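PDB 4F3N: uncharacterized ACR, COG1565 superfamily from Burkholderia thailandensis, which is of unknown function but may be an S-adenosylmethionine-dependent methyltransferase, possibly one that symmetrically methylates protein arginines. Local coordinates for residues R140-G145 with A202-F207; L224-A229 with F247-F252. One frame throughout, in Å; residues are numbered along the deposited sequence.

Contact 1 (R140-G145 with A202-F207); sequences RVMEFG and ALPERF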
loop_
_atom_site.group_PDB
_atom_site.type_symbol
_atom_site.label_atom_id
_atom_site.label_comp_id
_atom_site.label_asym_id
_atom_site.label_seq_id
_atom_site.Cartn_x
_atom_site.Cartn_y
_atom_site.Cartn_z
ATOM N N ARG A 140 -15.774 12.917 -7.931
ATOM C CA ARG A 140 -14.335 13.002 -8.095
ATOM C C ARG A 140 -13.699 11.747 -7.509
ATOM O O ARG A 140 -14.216 11.182 -6.554
ATOM C CB ARG A 140 -13.768 14.226 -7.364
ATOM C CG ARG A 140 -14.195 15.571 -7.951
ATOM C CD ARG A 140 -13.642 16.726 -7.107
ATOM N NE ARG A 140 -13.949 18.007 -7.733
ATOM C CZ ARG A 140 -13.077 18.866 -8.272
ATOM N NH1 ARG A 140 -11.767 18.674 -8.258
ATOM N NH2 ARG A 140 -13.548 19.975 -8.813
ATOM N N VAL A 141 -12.602 11.314 -8.120
ATOM C CA VAL A 141 -11.751 10.282 -7.565
ATOM C C VAL A 141 -10.347 10.860 -7.347
ATOM O O VAL A 141 -9.850 11.691 -8.155
ATOM C CB VAL A 141 -11.677 9.073 -8.492
ATOM C CG1 VAL A 141 -10.575 8.085 -8.033
ATOM C CG2 VAL A 141 -13.048 8.384 -8.587
ATOM N N MET A 142 -9.706 10.436 -6.268
ATOM C CA MET A 142 -8.327 10.798 -5.979
ATOM C C MET A 142 -7.553 9.529 -5.655
ATOM O O MET A 142 -7.914 8.784 -4.747
ATOM C CB MET A 142 -8.211 11.785 -4.785
ATOM C CG MET A 142 -6.759 12.009 -4.413
ATOM S SD MET A 142 -6.634 12.935 -2.872
ATOM C CE MET A 142 -6.833 14.390 -3.678
ATOM N N GLU A 143 -6.492 9.271 -6.403
ATOM C CA GLU A 143 -5.668 8.102 -6.150
ATOM C C GLU A 143 -4.312 8.561 -5.591
ATOM O O GLU A 143 -3.649 9.463 -6.120
ATOM C CB GLU A 143 -5.512 7.248 -7.427
ATOM C CG GLU A 143 -4.703 6.011 -7.118
ATOM C CD GLU A 143 -4.474 5.063 -8.260
ATOM O OE1 GLU A 143 -4.860 5.368 -9.389
ATOM O OE2 GLU A 143 -3.876 3.994 -7.964
ATOM N N PHE A 144 -3.884 7.947 -4.501
ATOM C CA PHE A 144 -2.573 8.290 -3.934
ATOM C C PHE A 144 -1.577 7.321 -4.505
ATOM O O PHE A 144 -1.836 6.128 -4.518
ATOM C CB PHE A 144 -2.595 8.205 -2.378
ATOM C CG PHE A 144 -1.275 8.611 -1.731
ATOM C CD1 PHE A 144 -1.014 9.931 -1.420
ATOM C CD2 PHE A 144 -0.269 7.666 -1.522
ATOM C CE1 PHE A 144 0.218 10.300 -0.857
ATOM C CE2 PHE A 144 0.964 8.011 -0.957
ATOM C CZ PHE A 144 1.219 9.340 -0.640
ATOM N N GLY A 145 -0.420 7.867 -4.944
ATOM C CA GLY A 145 0.686 7.092 -5.516
ATOM C C GLY A 145 0.460 6.865 -7.003
ATOM O O GLY A 145 0.882 7.662 -7.821
ATOM N N ALA A 202 0.583 17.299 -3.096
ATOM C CA ALA A 202 0.286 16.969 -1.699
ATOM C C ALA A 202 -1.196 16.705 -1.541
ATOM O O ALA A 202 -1.982 17.100 -2.384
ATOM C CB ALA A 202 0.714 18.106 -0.798
ATOM N N LEU A 203 -1.607 16.029 -0.477
ATOM C CA LEU A 203 -3.039 15.927 -0.227
ATOM C C LEU A 203 -3.616 17.344 -0.032
ATOM O O LEU A 203 -3.012 18.180 0.651
ATOM C CB LEU A 203 -3.323 15.074 1.007
ATOM C CG LEU A 203 -2.960 13.593 0.969
ATOM C CD1 LEU A 203 -3.075 12.967 2.357
ATOM C CD2 LEU A 203 -3.821 12.853 -0.045
ATOM N N PRO A 204 -4.796 17.629 -0.606
ATOM C CA PRO A 204 -5.496 18.900 -0.322
ATOM C C PRO A 204 -6.069 18.916 1.118
ATOM O O PRO A 204 -6.120 17.862 1.755
ATOM C CB PRO A 204 -6.622 18.893 -1.346
ATOM C CG PRO A 204 -6.972 17.456 -1.439
ATOM C CD PRO A 204 -5.650 16.720 -1.398
ATOM N N GLU A 205 -6.472 20.093 1.600
ATOM C CA GLU A 205 -7.052 20.227 2.957
ATOM C C GLU A 205 -8.396 19.537 3.063
ATOM O O GLU A 205 -8.761 18.992 4.117
ATOM C CB GLU A 205 -7.180 21.715 3.322
ATOM N N ARG A 206 -9.142 19.558 1.966
ATOM C CA ARG A 206 -10.486 18.996 1.938
ATOM C C ARG A 206 -10.729 18.312 0.618
ATOM O O ARG A 206 -10.206 18.722 -0.436
ATOM C CB ARG A 206 -11.551 20.077 2.175
ATOM N N PHE A 207 -11.520 17.254 0.668
ATOM C CA PHE A 207 -11.841 16.468 -0.529
ATOM C C PHE A 207 -13.268 15.898 -0.427
ATOM O O PHE A 207 -13.700 15.447 0.658
ATOM C CB PHE A 207 -10.821 15.329 -0.724
ATOM C CG PHE A 207 -11.062 14.530 -1.991
ATOM C CD1 PHE A 207 -10.875 15.124 -3.229
ATOM C CD2 PHE A 207 -11.527 13.225 -1.951
ATOM C CE1 PHE A 207 -11.103 14.439 -4.393
ATOM C CE2 PHE A 207 -11.779 12.514 -3.109
ATOM C CZ PHE A 207 -11.562 13.123 -4.345
#
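Met-142 meets three residues of 202-207, and its side chain makes the tight part of this contact. Its CB lies over one face of the Phe-207 ring, 4.0 Å from the ring centroid, a CH-pi contact. CG is anti to the backbone N (chi1 173°), beside the carbonyl carbon, and from there Met-142 SD comes to 4.8 Å from the Phe-207 centroid. That sulfur is only 9° off the ring normal, a rather distant Met-aromatic contact above the face. A bend at chi3 (-83°) turns the methyl to meet Pro-204 tip to tip; Met-142 CE to Pro-204 CD is 3.5 Å, closer than usual for two carbons. Leu-203 crosses the methionine at about a right angle, its CD2 4.0 Å from Met-142 SD.

The ends are looser. Phe-144 CD1 stands 4.3 Å from Leu-203 CD2, and on the partly exposed side Arg-140 gives Phe-207 only the root of its chain, CB to CZ 3.9 Å, while the extended remainder leads away.

Strand 140-144 lies between strands 168-172 and 210-214 in the seven-stranded mixed sheet, consistent with the Rossmann-like fold of S-adenosylmethionine-dependent methyltransferases. Helix 276-288 packs on the loop through Thr-284, Val-285 and Met-288.

Contact 2 (L224-A229 with F247-F252); sequences LVAKQA and FADRPF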
loop_
_atom_site.group_PDB
_atom_site.type_symbol
_atom_site.label_atom_id
_atom_site.label_comp_id
_atom_site.label_asym_id
_atom_site.label_seq_id
_atom_site.Cartn_x
_atom_site.Cartn_y
_atom_site.Cartn_z
ATOM N N LEU A 224 11.008 -0.956 13.310
ATOM C CA LEU A 224 11.116 -2.319 13.754
ATOM C C LEU A 224 11.263 -2.358 15.263
ATOM O O LEU A 224 11.935 -1.522 15.883
ATOM C CB LEU A 224 12.314 -2.973 13.091
ATOM C CG LEU A 224 12.270 -3.015 11.548
ATOM C CD1 LEU A 224 13.543 -3.573 10.918
ATOM C CD2 LEU A 224 11.083 -3.854 11.091
ATOM N N VAL A 225 10.636 -3.351 15.866
ATOM C CA VAL A 225 10.695 -3.480 17.313
ATOM C C VAL A 225 11.043 -4.914 17.651
ATOM O O VAL A 225 10.636 -5.839 16.932
ATOM C CB VAL A 225 9.374 -3.050 17.969
ATOM C CG1 VAL A 225 9.121 -1.560 17.716
ATOM C CG2 VAL A 225 8.157 -3.905 17.510
ATOM N N ALA A 226 11.825 -5.103 18.709
ATOM C CA ALA A 226 12.314 -6.429 19.060
ATOM C C ALA A 226 12.080 -6.671 20.539
ATOM O O ALA A 226 12.334 -5.795 21.363
ATOM C CB ALA A 226 13.817 -6.555 18.759
ATOM N N LYS A 227 11.659 -7.876 20.860
ATOM C CA LYS A 227 11.384 -8.265 22.258
ATOM C C LYS A 227 12.619 -8.829 22.890
ATOM O O LYS A 227 13.062 -9.921 22.526
ATOM C CB LYS A 227 10.278 -9.312 22.315
ATOM C CG LYS A 227 9.913 -9.721 23.756
ATOM C CD LYS A 227 9.162 -8.630 24.490
ATOM C CE LYS A 227 8.814 -9.014 25.939
ATOM N NZ LYS A 227 8.009 -10.254 26.012
ATOM N N GLN A 228 13.190 -8.071 23.820
ATOM C CA GLN A 228 14.323 -8.484 24.642
ATOM C C GLN A 228 13.801 -8.966 25.992
ATOM O O GLN A 228 12.627 -8.682 26.359
ATOM C CB GLN A 228 15.287 -7.311 24.880
ATOM C CG GLN A 228 16.125 -6.921 23.674
ATOM C CD GLN A 228 17.156 -5.849 23.983
ATOM O OE1 GLN A 228 17.006 -5.063 24.931
ATOM N NE2 GLN A 228 18.219 -5.815 23.188
ATOM N N ALA A 229 14.649 -9.663 26.740
ATOM C CA ALA A 229 14.333 -10.052 28.110
ATOM C C ALA A 229 13.855 -8.843 28.899
ATOM O O ALA A 229 12.813 -8.898 29.563
ATOM C CB ALA A 229 15.562 -10.651 28.771
ATOM N N PHE A 247 21.565 -4.335 11.630
ATOM C CA PHE A 247 20.517 -3.988 12.596
ATOM C C PHE A 247 21.146 -3.857 13.982
ATOM O O PHE A 247 22.111 -4.560 14.293
ATOM C CB PHE A 247 19.435 -5.070 12.669
ATOM C CG PHE A 247 18.574 -5.171 11.453
ATOM C CD1 PHE A 247 17.702 -4.135 11.107
ATOM C CD2 PHE A 247 18.588 -6.318 10.702
ATOM C CE1 PHE A 247 16.879 -4.268 9.996
ATOM C CE2 PHE A 247 17.754 -6.471 9.615
ATOM C CZ PHE A 247 16.910 -5.443 9.266
ATOM N N ALA A 248 20.579 -2.995 14.811
ATOM C CA ALA A 248 21.069 -2.784 16.152
ATOM C C ALA A 248 19.928 -2.426 17.016
ATOM O O ALA A 248 19.142 -1.552 16.655
ATOM C CB ALA A 248 22.123 -1.687 16.199
ATOM N N ASP A 249 19.829 -3.085 18.171
ATOM C CA ASP A 249 18.685 -2.890 19.055
ATOM C C ASP A 249 19.012 -1.899 20.165
ATOM O O ASP A 249 20.091 -1.975 20.738
ATOM C CB ASP A 249 18.275 -4.232 19.637
ATOM C CG ASP A 249 17.735 -5.173 18.604
ATOM O OD1 ASP A 249 17.153 -4.692 17.621
ATOM O OD2 ASP A 249 17.865 -6.401 18.799
ATOM N N ARG A 250 18.094 -0.959 20.431
ATOM C CA ARG A 250 18.303 0.105 21.430
ATOM C C ARG A 250 17.038 0.319 22.235
ATOM O O ARG A 250 15.948 0.226 21.683
ATOM C CB ARG A 250 18.599 1.411 20.699
ATOM C CG ARG A 250 19.598 2.288 21.391
ATOM C CD ARG A 250 20.146 3.336 20.444
ATOM N NE ARG A 250 19.202 4.435 20.297
ATOM C CZ ARG A 250 19.519 5.642 19.824
ATOM N NH1 ARG A 250 18.574 6.571 19.718
ATOM N NH2 ARG A 250 20.769 5.927 19.449
ATOM N N PRO A 251 17.162 0.656 23.535
ATOM C CA PRO A 251 15.953 1.016 24.258
ATOM C C PRO A 251 15.230 2.195 23.625
ATOM O O PRO A 251 15.866 3.061 23.005
ATOM C CB PRO A 251 16.463 1.407 25.663
ATOM C CG PRO A 251 17.816 0.818 25.761
ATOM C CD PRO A 251 18.355 0.650 24.379
ATOM N N PHE A 252 13.908 2.225 23.788
ATOM C CA PHE A 252 13.091 3.318 23.277
ATOM C C PHE A 252 13.495 4.649 23.896
ATOM O O PHE A 252 13.886 4.681 25.055
ATOM C CB PHE A 252 11.609 3.017 23.535
ATOM C CG PHE A 252 11.058 1.986 22.592
ATOM C CD1 PHE A 252 10.813 2.315 21.275
ATOM C CD2 PHE A 252 10.835 0.682 23.007
ATOM C CE1 PHE A 252 10.341 1.367 20.383
ATOM C CE2 PHE A 252 10.350 -0.266 22.124
ATOM C CZ PHE A 252 10.102 0.077 20.813
HETATM O O HOH W 1 19.749 -3.440 23.230
#
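Ala-226 and Asp-249 face each other where the two segments come nearest, the methyl of one against the carboxylate of the other. Asp-249 can be followed outward. Its CB lies 3.9 Å from Gln-228 NE2, in the modelled conformer of Gln-228, one of two. CG is anti to the carbonyl carbon (chi1 -67°), which directs the carboxylate to the methyl, and Asp-249 CG is 4.2 Å from Ala-226 CB. At the tip, Asp-249 OD1 and OD2 stand 4.0 and 4.1 Å from Ala-226 CB, so both oxygens border the methyl almost equally. The strongest polar partner lies elsewhere: OD1 forms a salt bridge with Arg-235 NE.

That same glutamine conformer allows a tentative water bridge, the water accepting from Gln-228 NE2 at 2.8 Å and donating to Asp-249 O at 2.9 Å. No direct hydrogen bond spans the segments.

Apolar pairs complete the contact. Leu-224 CD1 reaches Phe-247 CE1 at 3.5 Å, approaching the ring obliquely. Val-225 CG1 meets the edge of the Phe-252 ring, in its plane, with CZ the nearest ring atom.

The axes of segments 224-228 and 247-250 come within 8.1 Å, their N-to-C directions 62° apart, too far for direct pairing. Strand 231-239 lies between them and pairs antiparallel with both 223-228 and 245-250, a three-stranded antiparallel meander whose outer strands meet here through side chains and the water. On its other edge, 223-228 pairs with strand 271-274, while Glu-257 and Ala-258 of helix 256-259 touch Phe-252.

In the fold
Contact 1 closes before contact 2 opens, in series along the chain. Their centres are 36 Å apart and their nearest atoms about 20 Å, so they do not touch. Contact 1 packs a loop against the seven-stranded mixed sheet; contact 2 lies in the antiparallel sheet whose strands 223-228, 231-239, 245-250 and 271-274 come after strand 210-214, with 76-77 added from earlier in the chain. Asn-214 binds S-adenosyl-L-homocysteine in another structure of this protein, though no ligand is bound here; the side chains of Phe-144 and Asn-214 are about 8 Å apart. Contact 1 thus lies in the sheet carrying Asn-214, consistent with a cofactor-binding core, whereas contact 2 is away from the known ligand residues.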